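Side-chain contacts in beta-fructofuranosidase (PDB 6NOB), which probably hydrolyses beta-fructofuranoside bonds such as that of sucrose, as a glycoside hydrolase of family 32: residues Arg166-Trp171 with Ile449-Phe454; Ser473-Leu478 with Ser491-Glu496; Gly140-Phe145 with Gln439-Asp444; Asp84-Gly89 with His162-Asp167; Leu485-Val490 with Gln600-Met605. One frame throughout, in Å; residues are numbered along the deposited sequence.

Interaction 1 of 5, residues Arg166-Trp171 with Ile449-Phe454; sequences RDLVHW and IVFGWF
L168 and W171, on a loop of the five-bladed beta-propeller characteristic of family 32, press against I449 and F451 of strand 449-454. The contact across is wholly apolar. L168 is shared between two partners: its CD1 meets I449 CD1 tip to tip at 3.9 Å, while its CD2 comes to the edge of the F451 ring, near the ring plane and 3.9 Å from CE2. A forked leucine suits this place because each methyl serves a different neighbour. I449 answers with its longer branch, which lies beside the backbone N (chi1 -54°) and from there reaches the loop.

W171 and F451 approach from opposite directions until F451 CZ meets the indole edge, near its plane and 3.8 Å from W171 CZ2. F122 adds an edge-to-face partner to W171, and L135 and P475 also touch F451, so aromatic and aliphatic groups together fill this buried place.

Hydrogen bonds occur within the loop and fix its shape. D167 OD1 accepts from V169 N at 2.9 Å, making an Asx turn, and on its syn side from H170 N at 2.8 Å. The other oxygen, OD2, offers its syn lone pair to H170 ND1, which lies 2.6 Å away with the carboxylate oxygen in the imidazole plane.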
# COMPACT_ATOMS: atom_id res chain seq x y z
N ARG A 166 8.25 -12.60 9.91
CA ARG A 166 8.91 -12.51 11.20
C ARG A 166 9.92 -11.37 11.27
O ARG A 166 10.46 -11.12 12.35
CB ARG A 166 9.63 -13.83 11.52
CG ARG A 166 8.71 -15.04 11.64
CD ARG A 166 9.46 -16.25 12.18
NE ARG A 166 8.58 -17.33 12.60
CZ ARG A 166 7.84 -17.33 13.71
NH1 ARG A 166 7.88 -16.29 14.53
NH2 ARG A 166 7.07 -18.36 14.00
N ASP A 167 10.20 -10.68 10.16
CA ASP A 167 11.22 -9.64 10.17
C ASP A 167 10.84 -8.40 9.36
O ASP A 167 11.70 -7.53 9.17
CB ASP A 167 12.56 -10.20 9.66
CG ASP A 167 12.48 -10.71 8.22
OD1 ASP A 167 11.43 -10.56 7.57
OD2 ASP A 167 13.50 -11.27 7.74
N LEU A 168 9.60 -8.31 8.88
CA LEU A 168 9.11 -7.19 8.07
C LEU A 168 9.82 -7.09 6.72
O LEU A 168 9.57 -6.14 5.96
CB LEU A 168 9.25 -5.87 8.82
CG LEU A 168 8.31 -5.62 10.00
CD1 LEU A 168 8.87 -4.53 10.89
CD2 LEU A 168 6.92 -5.25 9.49
N VAL A 169 10.68 -8.05 6.40
CA VAL A 169 11.45 -8.05 5.16
C VAL A 169 11.08 -9.24 4.28
O VAL A 169 10.78 -9.07 3.09
CB VAL A 169 12.97 -8.03 5.44
CG1 VAL A 169 13.75 -8.22 4.15
CG2 VAL A 169 13.36 -6.73 6.13
N HIS A 170 11.10 -10.45 4.83
CA HIS A 170 10.77 -11.67 4.10
C HIS A 170 9.33 -12.06 4.41
O HIS A 170 8.93 -12.10 5.57
CB HIS A 170 11.71 -12.81 4.48
CG HIS A 170 13.16 -12.49 4.29
ND1 HIS A 170 13.95 -11.97 5.30
CD2 HIS A 170 13.97 -12.62 3.22
CE1 HIS A 170 15.18 -11.79 4.85
NE2 HIS A 170 15.22 -12.18 3.59
N TRP A 171 8.57 -12.39 3.37
CA TRP A 171 7.13 -12.59 3.49
C TRP A 171 6.73 -14.00 3.07
O TRP A 171 7.26 -14.55 2.11
CB TRP A 171 6.38 -11.54 2.66
CG TRP A 171 6.61 -10.18 3.21
CD1 TRP A 171 7.56 -9.28 2.81
CD2 TRP A 171 5.92 -9.58 4.31
NE1 TRP A 171 7.48 -8.15 3.58
CE2 TRP A 171 6.48 -8.31 4.51
CE3 TRP A 171 4.86 -9.99 5.13
CZ2 TRP A 171 6.03 -7.44 5.50
CZ3 TRP A 171 4.42 -9.13 6.12
CH2 TRP A 171 5.00 -7.87 6.29
N ILE A 449 5.46 2.05 12.67
CA ILE A 449 5.92 1.56 11.38
C ILE A 449 4.83 1.79 10.35
O ILE A 449 3.66 1.49 10.60
CB ILE A 449 6.29 0.06 11.46
CG1 ILE A 449 7.30 -0.17 12.59
CG2 ILE A 449 6.84 -0.42 10.13
CD1 ILE A 449 7.46 -1.62 12.99
N VAL A 450 5.22 2.29 9.18
CA VAL A 450 4.28 2.64 8.11
C VAL A 450 4.66 1.89 6.84
O VAL A 450 5.85 1.76 6.51
CB VAL A 450 4.24 4.16 7.87
CG1 VAL A 450 5.64 4.70 7.58
CG2 VAL A 450 3.27 4.51 6.75
N PHE A 451 3.65 1.38 6.14
CA PHE A 451 3.78 0.83 4.80
C PHE A 451 3.04 1.71 3.81
O PHE A 451 2.04 2.35 4.14
CB PHE A 451 3.20 -0.59 4.72
CG PHE A 451 4.13 -1.66 5.18
CD1 PHE A 451 5.10 -2.17 4.33
CD2 PHE A 451 4.02 -2.19 6.46
CE1 PHE A 451 5.96 -3.17 4.76
CE2 PHE A 451 4.87 -3.19 6.88
CZ PHE A 451 5.84 -3.68 6.03
N GLY A 452 3.53 1.73 2.57
CA GLY A 452 2.85 2.41 1.49
C GLY A 452 2.82 1.54 0.25
O GLY A 452 3.59 0.59 0.11
N TRP A 453 1.89 1.88 -0.65
CA TRP A 453 1.74 1.19 -1.92
C TRP A 453 2.26 2.09 -3.03
O TRP A 453 1.91 3.27 -3.10
CB TRP A 453 0.27 0.82 -2.17
CG TRP A 453 -0.08 0.58 -3.63
CD1 TRP A 453 0.51 -0.29 -4.49
CD2 TRP A 453 -1.14 1.22 -4.37
NE1 TRP A 453 -0.09 -0.23 -5.72
CE2 TRP A 453 -1.11 0.69 -5.67
CE3 TRP A 453 -2.10 2.19 -4.06
CZ2 TRP A 453 -2.00 1.09 -6.67
CZ3 TRP A 453 -2.98 2.59 -5.05
CH2 TRP A 453 -2.93 2.04 -6.33
N PHE A 454 3.10 1.53 -3.90
CA PHE A 454 3.65 2.27 -5.03
C PHE A 454 2.70 2.10 -6.21
O PHE A 454 2.70 1.07 -6.89
CB PHE A 454 5.05 1.79 -5.36
CG PHE A 454 6.11 2.40 -4.49
CD1 PHE A 454 6.27 3.77 -4.43
CD2 PHE A 454 6.93 1.59 -3.71
CE1 PHE A 454 7.24 4.33 -3.62
CE2 PHE A 454 7.90 2.15 -2.90
CZ PHE A 454 8.05 3.52 -2.85

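Interaction 2 of 5, residues Ser473-Leu478 with Ser491-Glu496; sequences SLPREL and SEVYRE
V493 turns the inner side of the short helix 491-497 onto L474 and P475; the helix, which follows the propeller strand 484-489 and leads to the C-terminal beta-sandwich, packs here on the irregular part of 473-478 just before strand 476-478. At the start of the helix, S491 N has no helical carbonyl before it to bond; it donates to a water 3.0 Å away, and that water in turn donates to E477 OE1. E492 forms a salt bridge through OE1 with R447. V493 then carries the contact. Its CG2, anti to the carbonyl carbon, meets the proline ring at P475 CG and CD, 3.9 Å from each, while CG1 faces L474 CD1 more loosely at 4.2 Å. A compact branched residue fits here, since its two methyls can divide between a rigid ring and a leucine end. The last two residues form a salt bridge along the helix surface: R495 grips side-on, NE at 2.7 Å and NH2 at 2.9 Å, both on the anti side of the single oxygen E496 OE2.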
# COMPACT_ATOMS: atom_id res chain seq x y z
N SER A 473 6.10 -0.34 -0.31
CA SER A 473 7.34 0.30 0.08
C SER A 473 8.12 -0.59 1.05
O SER A 473 7.61 -1.59 1.57
CB SER A 473 7.04 1.66 0.71
OG SER A 473 6.49 1.51 2.01
N LEU A 474 9.38 -0.23 1.28
CA LEU A 474 10.05 -0.87 2.39
C LEU A 474 9.57 -0.24 3.70
O LEU A 474 9.35 0.97 3.75
CB LEU A 474 11.57 -0.73 2.26
CG LEU A 474 12.22 -1.54 1.13
CD1 LEU A 474 13.67 -1.14 0.93
CD2 LEU A 474 12.10 -3.03 1.39
N PRO A 475 9.36 -1.04 4.75
CA PRO A 475 8.74 -0.50 5.97
C PRO A 475 9.59 0.60 6.60
O PRO A 475 10.80 0.45 6.79
CB PRO A 475 8.63 -1.72 6.89
CG PRO A 475 9.60 -2.73 6.32
CD PRO A 475 9.63 -2.48 4.85
N ARG A 476 8.94 1.72 6.91
CA ARG A 476 9.60 2.89 7.47
C ARG A 476 9.19 3.11 8.92
O ARG A 476 8.02 2.95 9.28
CB ARG A 476 9.28 4.14 6.64
CG ARG A 476 9.77 4.06 5.21
CD ARG A 476 9.26 5.23 4.37
NE ARG A 476 9.50 5.00 2.95
CZ ARG A 476 9.17 5.86 1.99
NH1 ARG A 476 8.59 7.01 2.30
NH2 ARG A 476 9.41 5.56 0.72
N GLU A 477 10.16 3.47 9.75
CA GLU A 477 9.90 3.85 11.13
C GLU A 477 9.68 5.35 11.19
O GLU A 477 10.35 6.12 10.51
CB GLU A 477 11.07 3.45 12.03
CG GLU A 477 10.85 3.74 13.52
CD GLU A 477 12.05 3.40 14.37
OE1 GLU A 477 12.93 2.65 13.89
OE2 GLU A 477 12.12 3.88 15.53
N LEU A 478 8.72 5.76 12.02
CA LEU A 478 8.32 7.16 12.13
C LEU A 478 8.73 7.75 13.47
O LEU A 478 8.60 7.10 14.51
CB LEU A 478 6.81 7.31 11.94
CG LEU A 478 6.25 6.86 10.59
CD1 LEU A 478 4.76 7.18 10.50
CD2 LEU A 478 7.02 7.53 9.46
N SER A 491 15.12 -1.00 11.24
CA SER A 491 16.43 -1.62 11.40
C SER A 491 16.52 -2.95 10.66
O SER A 491 17.59 -3.30 10.14
CB SER A 491 16.75 -1.80 12.88
OG SER A 491 15.99 -2.84 13.46
N GLU A 492 15.42 -3.69 10.58
CA GLU A 492 15.44 -4.99 9.91
C GLU A 492 15.76 -4.86 8.42
O GLU A 492 16.39 -5.76 7.85
CB GLU A 492 14.11 -5.71 10.11
CG GLU A 492 13.82 -6.09 11.55
CD GLU A 492 13.05 -5.02 12.29
OE1 GLU A 492 13.05 -3.86 11.84
OE2 GLU A 492 12.42 -5.35 13.31
N VAL A 493 15.32 -3.77 7.79
CA VAL A 493 15.63 -3.56 6.37
C VAL A 493 17.14 -3.49 6.17
O VAL A 493 17.70 -4.14 5.28
CB VAL A 493 14.92 -2.30 5.85
CG1 VAL A 493 15.61 -1.78 4.60
CG2 VAL A 493 13.45 -2.60 5.57
N TYR A 494 17.82 -2.70 7.00
CA TYR A 494 19.28 -2.61 6.92
C TYR A 494 19.92 -3.96 7.22
O TYR A 494 20.88 -4.37 6.54
CB TYR A 494 19.80 -1.56 7.90
CG TYR A 494 19.36 -0.14 7.59
CD1 TYR A 494 19.88 0.56 6.52
CD2 TYR A 494 18.43 0.50 8.41
CE1 TYR A 494 19.49 1.86 6.25
CE2 TYR A 494 18.03 1.80 8.15
CZ TYR A 494 18.56 2.48 7.07
OH TYR A 494 18.17 3.77 6.80
N ARG A 495 19.42 -4.67 8.23
CA ARG A 495 20.03 -5.93 8.64
C ARG A 495 19.89 -7.00 7.56
O ARG A 495 20.84 -7.75 7.30
CB ARG A 495 19.42 -6.41 9.95
CG ARG A 495 20.06 -7.67 10.54
CD ARG A 495 19.24 -8.22 11.71
NE ARG A 495 17.99 -8.83 11.26
CZ ARG A 495 16.86 -8.83 11.96
NH1 ARG A 495 16.82 -8.25 13.15
NH2 ARG A 495 15.78 -9.42 11.47
N GLU A 496 18.73 -7.09 6.93
CA GLU A 496 18.46 -8.20 6.01
C GLU A 496 18.86 -7.91 4.57
O GLU A 496 19.25 -8.84 3.85
CB GLU A 496 16.97 -8.57 6.06
CG GLU A 496 16.47 -9.01 7.43
CD GLU A 496 17.15 -10.26 7.95
OE1 GLU A 496 17.48 -11.15 7.12
OE2 GLU A 496 17.36 -10.37 9.17
O HOH W 1 13.80 0.36 13.56

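Interaction 3 of 5, residues Gly140-Phe145 with Gln439-Asp444; sequences GRYHLF and QSFADD
Y142 CD1 comes to the edge of the F441 ring, near its plane and 3.8 Å from CZ, and F441 CE2 in turn lies in the plane of the tyrosine ring. The two side chains cross at about a right angle. Farther along the same tyrosine, D443 CB sits at the ring edge, 4.0 Å from CE1. D443 and Y142 run side by side, pointing the same way, with carboxylate and ring planes 29° apart. Y142 OH remains 4.0 Å from D443 OD2, and no hydrogen bond crosses between the segments; the aspartate makes its salt bridge with R447 NE instead. Both F441 and D443 hold their CG between the backbone N and the carbonyl carbon (chi1 75° and 72°), which sends phenyl and carboxylate toward the tyrosine. Tyrosine suits the place because its flank is apolar enough for phenylalanine while its hydroxyl end lies among polar groups. Strand 127-138 supports both sides of the contact, L135 touching F441 and Q137 touching Y142 and D443. Strand 141-149 also pairs with strand 159-165, whereas strand 435-442 is bonded to 448-454, so the rings bridge early and late strands of the propeller.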
# COMPACT_ATOMS: atom_id res chain seq x y z
N GLY A 140 3.62 -12.79 17.68
CA GLY A 140 5.00 -12.90 17.24
C GLY A 140 5.25 -12.62 15.77
O GLY A 140 6.42 -12.58 15.37
N ARG A 141 4.21 -12.43 14.97
CA ARG A 141 4.38 -12.24 13.53
C ARG A 141 3.81 -10.89 13.10
O ARG A 141 2.85 -10.39 13.68
CB ARG A 141 3.70 -13.36 12.74
CG ARG A 141 4.19 -14.75 13.06
CD ARG A 141 3.35 -15.80 12.35
NE ARG A 141 3.27 -17.05 13.10
CZ ARG A 141 3.97 -18.13 12.81
NH1 ARG A 141 3.84 -19.23 13.54
NH2 ARG A 141 4.82 -18.12 11.78
N TYR A 142 4.43 -10.32 12.07
CA TYR A 142 3.89 -9.13 11.41
C TYR A 142 2.94 -9.57 10.31
O TYR A 142 3.29 -10.44 9.49
CB TYR A 142 5.01 -8.27 10.83
CG TYR A 142 6.03 -7.81 11.85
CD1 TYR A 142 5.79 -6.72 12.66
CD2 TYR A 142 7.25 -8.48 11.98
CE1 TYR A 142 6.72 -6.30 13.59
CE2 TYR A 142 8.19 -8.06 12.91
CZ TYR A 142 7.92 -6.97 13.71
OH TYR A 142 8.85 -6.55 14.63
N HIS A 143 1.75 -8.98 10.28
CA HIS A 143 0.71 -9.36 9.33
C HIS A 143 0.49 -8.24 8.33
O HIS A 143 0.28 -7.08 8.72
CB HIS A 143 -0.59 -9.69 10.06
CG HIS A 143 -0.61 -11.06 10.65
ND1 HIS A 143 -1.27 -12.12 10.06
CD2 HIS A 143 -0.05 -11.56 11.78
CE1 HIS A 143 -1.11 -13.21 10.80
NE2 HIS A 143 -0.38 -12.89 11.85
N LEU A 144 0.53 -8.59 7.05
CA LEU A 144 0.31 -7.64 5.96
C LEU A 144 -0.87 -8.14 5.14
O LEU A 144 -0.78 -9.17 4.46
CB LEU A 144 1.56 -7.50 5.10
CG LEU A 144 1.42 -6.77 3.77
CD1 LEU A 144 0.97 -5.34 3.99
CD2 LEU A 144 2.75 -6.81 3.02
N PHE A 145 -1.98 -7.42 5.21
CA PHE A 145 -3.09 -7.61 4.28
C PHE A 145 -2.99 -6.55 3.18
O PHE A 145 -2.30 -5.54 3.32
CB PHE A 145 -4.44 -7.51 4.99
CG PHE A 145 -4.60 -8.49 6.13
CD1 PHE A 145 -4.13 -8.19 7.40
CD2 PHE A 145 -5.25 -9.70 5.93
CE1 PHE A 145 -4.29 -9.08 8.44
CE2 PHE A 145 -5.41 -10.60 6.97
CZ PHE A 145 -4.93 -10.29 8.23
N GLN A 439 -0.56 3.20 5.60
CA GLN A 439 -1.15 2.79 6.86
C GLN A 439 -0.02 2.45 7.82
O GLN A 439 1.01 1.92 7.40
CB GLN A 439 -2.10 1.60 6.70
CG GLN A 439 -2.87 1.28 7.98
CD GLN A 439 -3.88 0.17 7.80
OE1 GLN A 439 -3.73 -0.92 8.35
NE2 GLN A 439 -4.94 0.46 7.05
N SER A 440 -0.22 2.76 9.09
CA SER A 440 0.81 2.56 10.10
C SER A 440 0.30 1.65 11.21
O SER A 440 -0.90 1.39 11.32
CB SER A 440 1.26 3.90 10.68
OG SER A 440 0.54 4.22 11.85
N PHE A 441 1.23 1.17 12.03
CA PHE A 441 0.88 0.38 13.21
C PHE A 441 2.00 0.51 14.22
O PHE A 441 3.11 0.96 13.91
CB PHE A 441 0.61 -1.09 12.85
CG PHE A 441 1.86 -1.88 12.55
CD1 PHE A 441 2.48 -1.79 11.31
CD2 PHE A 441 2.39 -2.74 13.50
CE1 PHE A 441 3.62 -2.52 11.04
CE2 PHE A 441 3.53 -3.48 13.24
CZ PHE A 441 4.15 -3.37 12.00
N ALA A 442 1.70 0.10 15.45
CA ALA A 442 2.67 0.08 16.54
C ALA A 442 2.97 -1.37 16.90
O ALA A 442 2.07 -2.10 17.32
CB ALA A 442 2.14 0.83 17.77
N ASP A 443 4.23 -1.77 16.73
CA ASP A 443 4.61 -3.13 17.06
C ASP A 443 4.67 -3.30 18.59
O ASP A 443 4.38 -2.38 19.35
CB ASP A 443 5.93 -3.51 16.38
CG ASP A 443 7.16 -2.80 16.98
OD1 ASP A 443 7.02 -1.96 17.89
OD2 ASP A 443 8.28 -3.10 16.52
N ASP A 444 5.05 -4.50 19.03
CA ASP A 444 5.00 -4.80 20.46
C ASP A 444 5.94 -3.94 21.28
O ASP A 444 5.74 -3.80 22.50
CB ASP A 444 5.30 -6.28 20.69
CG ASP A 444 4.15 -7.18 20.29
OD1 ASP A 444 3.01 -6.91 20.71
OD2 ASP A 444 4.39 -8.17 19.56

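Interaction 4 of 5, residues Asp84-Gly89 with His162-Asp167; sequences DLLDNG and HAVSRD
The short helix 85-88 approaches strand 162-165 most closely where L86 CA comes 7.2 Å from V164 CA. Here the valine meets both backbone and side chain: V164 CG1 lies 3.4 Å from L86 O, and its CG2 faces L86 CD2 at 4.3 Å. The rotation of V164 (chi1 78°) directs CG1 at that carbonyl and leaves CG2, anti to the backbone N, for the leucine methyl. A beta-branched residue is well placed on the strand, since its two methyls meet the L86 carbonyl and side chain.

At the more exposed rim the contact is electrostatic. R166, extended from CG to NE, brings NH2 to 3.6 Å from D87 OD1, a long, weak salt bridge; carboxylate and guanidinium planes are 24° apart. The stronger partner of D87 OD1 is R141 NH2, so one carboxylate draws in two arginines.

Each segment also has its own internal bonds. D84 O gathers three donors, N88 N, D87 N and N88 ND2, the last coming from above the carbonyl plane at 3.0 Å. The helix ends at G89, whose positive phi a glycine adopts easily. Beyond the strand, D167 N donates to S165 OG in an ST turn.

The arrangement is an interface between modules: the helix connects strands 72-80 and 91-92 of an N-terminal antiparallel sheet, and it rests on a strand of the five-bladed beta-propeller of family 32.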
# COMPACT_ATOMS: atom_id res chain seq x y z
N ASP A 84 0.72 -26.31 9.63
CA ASP A 84 1.46 -25.09 9.97
C ASP A 84 1.44 -24.10 8.80
O ASP A 84 2.47 -23.70 8.25
CB ASP A 84 2.90 -25.43 10.38
CG ASP A 84 2.95 -26.38 11.57
OD1 ASP A 84 2.32 -26.07 12.60
OD2 ASP A 84 3.60 -27.44 11.46
N LEU A 85 0.21 -23.72 8.42
CA LEU A 85 0.03 -22.83 7.28
C LEU A 85 0.73 -21.49 7.49
O LEU A 85 1.25 -20.90 6.53
CB LEU A 85 -1.47 -22.62 7.04
CG LEU A 85 -1.93 -22.02 5.71
CD1 LEU A 85 -1.24 -22.70 4.54
CD2 LEU A 85 -3.44 -22.17 5.60
N LEU A 86 0.77 -21.00 8.73
CA LEU A 86 1.41 -19.72 9.02
C LEU A 86 2.90 -19.75 8.72
O LEU A 86 3.48 -18.71 8.38
CB LEU A 86 1.19 -19.34 10.48
CG LEU A 86 -0.06 -18.55 10.84
CD1 LEU A 86 -0.07 -18.32 12.34
CD2 LEU A 86 -0.11 -17.23 10.09
N ASP A 87 3.53 -20.91 8.85
CA ASP A 87 4.97 -21.02 8.61
C ASP A 87 5.30 -21.47 7.20
O ASP A 87 6.30 -21.02 6.63
CB ASP A 87 5.59 -22.01 9.61
CG ASP A 87 5.43 -21.56 11.05
OD1 ASP A 87 5.67 -20.36 11.33
OD2 ASP A 87 5.06 -22.40 11.89
N ASN A 88 4.48 -22.34 6.61
CA ASN A 88 4.75 -22.82 5.26
C ASN A 88 4.10 -21.96 4.19
O ASN A 88 4.67 -21.81 3.10
CB ASN A 88 4.26 -24.26 5.11
CG ASN A 88 5.00 -25.21 6.02
OD1 ASN A 88 6.17 -25.50 5.80
ND2 ASN A 88 4.32 -25.70 7.05
N GLY A 89 2.93 -21.41 4.46
CA GLY A 89 2.22 -20.61 3.49
C GLY A 89 1.64 -21.45 2.37
O GLY A 89 1.74 -22.68 2.34
N HIS A 162 -3.15 -11.59 1.80
CA HIS A 162 -2.64 -11.78 3.15
C HIS A 162 -1.25 -12.41 3.09
O HIS A 162 -1.03 -13.40 2.40
CB HIS A 162 -3.59 -12.67 3.97
CG HIS A 162 -3.27 -12.71 5.43
ND1 HIS A 162 -3.83 -13.64 6.28
CD2 HIS A 162 -2.46 -11.94 6.19
CE1 HIS A 162 -3.37 -13.44 7.51
NE2 HIS A 162 -2.54 -12.41 7.48
N ALA A 163 -0.32 -11.81 3.84
CA ALA A 163 1.04 -12.32 3.97
C ALA A 163 1.53 -12.09 5.39
O ALA A 163 1.07 -11.17 6.07
CB ALA A 163 2.00 -11.66 2.96
N VAL A 164 2.46 -12.92 5.83
CA VAL A 164 2.94 -12.89 7.21
C VAL A 164 4.47 -12.92 7.20
O VAL A 164 5.09 -13.42 6.26
CB VAL A 164 2.36 -14.07 8.02
CG1 VAL A 164 3.09 -15.37 7.71
CG2 VAL A 164 2.39 -13.76 9.50
N SER A 165 5.07 -12.35 8.25
CA SER A 165 6.52 -12.21 8.27
C SER A 165 7.01 -12.15 9.71
O SER A 165 6.29 -11.71 10.61
CB SER A 165 6.97 -10.95 7.53
OG SER A 165 8.28 -10.55 7.88
N ARG A 166 8.25 -12.60 9.91
CA ARG A 166 8.91 -12.51 11.20
C ARG A 166 9.92 -11.37 11.27
O ARG A 166 10.46 -11.12 12.35
CB ARG A 166 9.63 -13.83 11.52
CG ARG A 166 8.71 -15.04 11.64
CD ARG A 166 9.46 -16.25 12.18
NE ARG A 166 8.58 -17.33 12.60
CZ ARG A 166 7.84 -17.33 13.71
NH1 ARG A 166 7.88 -16.29 14.53
NH2 ARG A 166 7.07 -18.36 14.00
N ASP A 167 10.20 -10.68 10.16
CA ASP A 167 11.22 -9.64 10.17
C ASP A 167 10.84 -8.40 9.36
O ASP A 167 11.70 -7.53 9.17
CB ASP A 167 12.56 -10.20 9.66
CG ASP A 167 12.48 -10.71 8.22
OD1 ASP A 167 11.43 -10.56 7.57
OD2 ASP A 167 13.50 -11.27 7.74

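Interaction 5 of 5, residues Leu485-Val490 with Gln600-Met605; sequences LYSKPV and QTAGSM
Q600 and Y486 bury the most surface here, and they meet as backbone against ring. Q600 CA sits over one face of the tyrosine in a CH-pi contact, 3.7 Å from the ring centroid and 19° off the normal. The glutamine side chain then runs alongside the ring, pointing the same way, its amide plane only 15° from the ring plane. Its CG, anti to the backbone N (chi1 -172°), lies 3.6 Å from Y486 OH. A broad flat tyrosine thus covers both the turn of the backbone and the extended chain, whose OE1 is bonded to N597 ND2. S487 comes third: its OG rests 3.5 Å from A602 CB, where a small methyl allows the strands to come near. A water lies within reach of L485 O (3.0 Å) and Q600 O (2.8 Å). Strand 484-489, paired with 468-481 in the propeller sheet and followed by helix 491-497, here meets strand 601-606, an outermost strand of its antiparallel sheet in the C-terminal beta-sandwich; strand 591-596 flanks it.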
# COMPACT_ATOMS: atom_id res chain seq x y z
N LEU A 485 7.67 15.33 11.02
CA LEU A 485 7.70 13.89 10.87
C LEU A 485 8.99 13.45 10.18
O LEU A 485 9.38 14.01 9.15
CB LEU A 485 6.49 13.42 10.06
CG LEU A 485 6.27 11.90 10.00
CD1 LEU A 485 5.96 11.34 11.39
CD2 LEU A 485 5.18 11.54 9.02
N TYR A 486 9.64 12.46 10.77
CA TYR A 486 10.80 11.80 10.17
C TYR A 486 10.42 10.38 9.80
O TYR A 486 9.57 9.76 10.45
CB TYR A 486 11.98 11.79 11.14
CG TYR A 486 12.87 13.01 11.08
CD1 TYR A 486 12.35 14.29 11.26
CD2 TYR A 486 14.24 12.88 10.87
CE1 TYR A 486 13.17 15.41 11.22
CE2 TYR A 486 15.07 13.99 10.84
CZ TYR A 486 14.53 15.25 11.01
OH TYR A 486 15.35 16.35 10.97
N SER A 487 11.05 9.86 8.75
CA SER A 487 10.81 8.50 8.31
C SER A 487 12.11 7.91 7.80
O SER A 487 12.89 8.59 7.13
CB SER A 487 9.73 8.43 7.23
OG SER A 487 10.22 8.91 5.99
N LYS A 488 12.32 6.62 8.09
CA LYS A 488 13.58 5.95 7.84
C LYS A 488 13.29 4.47 7.82
O LYS A 488 12.41 4.01 8.58
CB LYS A 488 14.60 6.30 8.94
CG LYS A 488 16.05 6.01 8.63
CD LYS A 488 16.91 6.30 9.86
CE LYS A 488 18.38 6.51 9.52
NZ LYS A 488 19.11 5.23 9.31
N PRO A 489 13.95 3.66 6.98
CA PRO A 489 13.70 2.23 6.98
C PRO A 489 13.96 1.61 8.35
O PRO A 489 14.88 2.02 9.07
CB PRO A 489 14.67 1.69 5.92
CG PRO A 489 14.92 2.85 5.03
CD PRO A 489 14.89 4.06 5.91
N VAL A 490 13.12 0.64 8.72
CA VAL A 490 13.29 -0.02 10.00
C VAL A 490 14.63 -0.75 10.02
O VAL A 490 15.21 -1.08 8.98
CB VAL A 490 12.13 -0.97 10.30
CG1 VAL A 490 10.81 -0.21 10.32
CG2 VAL A 490 12.07 -2.09 9.27
N GLN A 600 15.02 13.25 7.40
CA GLN A 600 14.36 14.55 7.43
C GLN A 600 13.33 14.66 6.32
O GLN A 600 12.24 15.22 6.51
CB GLN A 600 15.41 15.66 7.31
CG GLN A 600 14.87 17.06 7.52
CD GLN A 600 15.97 18.11 7.44
OE1 GLN A 600 17.16 17.79 7.52
NE2 GLN A 600 15.58 19.37 7.28
N THR A 601 13.64 14.10 5.15
CA THR A 601 12.68 13.95 4.07
C THR A 601 12.97 12.65 3.34
O THR A 601 14.11 12.17 3.32
CB THR A 601 12.73 15.14 3.10
OG1 THR A 601 11.64 15.05 2.17
CG2 THR A 601 14.04 15.17 2.35
N ALA A 602 11.93 12.05 2.78
CA ALA A 602 12.04 10.81 2.02
C ALA A 602 11.40 11.00 0.65
O ALA A 602 10.39 11.70 0.52
CB ALA A 602 11.36 9.65 2.75
N GLY A 603 12.00 10.39 -0.37
CA GLY A 603 11.49 10.49 -1.72
C GLY A 603 11.64 9.21 -2.51
O GLY A 603 12.72 8.60 -2.51
N SER A 604 10.59 8.80 -3.21
CA SER A 604 10.58 7.49 -3.86
C SER A 604 9.61 7.51 -5.03
O SER A 604 8.68 8.32 -5.09
CB SER A 604 10.20 6.39 -2.86
OG SER A 604 8.92 6.63 -2.30
N MET A 605 9.83 6.58 -5.96
CA MET A 605 8.99 6.43 -7.15
C MET A 605 9.42 5.19 -7.91
O MET A 605 10.55 4.70 -7.76
CB MET A 605 9.08 7.66 -8.07
CG MET A 605 10.41 7.78 -8.80
SD MET A 605 10.52 9.28 -9.80
CE MET A 605 10.44 10.53 -8.52
O HOH W 2 10.65 16.65 8.38

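In the fold
From the N terminus, interaction 4 opens first, closing a loop from the helix of the N-terminal module to the strand 162-165. Interaction 3 begins inside that loop but closes far beyond it, so the two cross. Interaction 1 starts where interaction 4 ends, sharing R166 and D167, and it crosses interaction 3: together they join early and late strands of the propeller. Interaction 2 follows as a short closure, and interaction 5 crosses it, carrying the chain into the C-terminal sheets. Strand pairing joins interaction 3 with 4, 1 with 2 and 3, and 2 with 5, and the set thus ties the N-terminal region, propeller and C-terminal sandwich together.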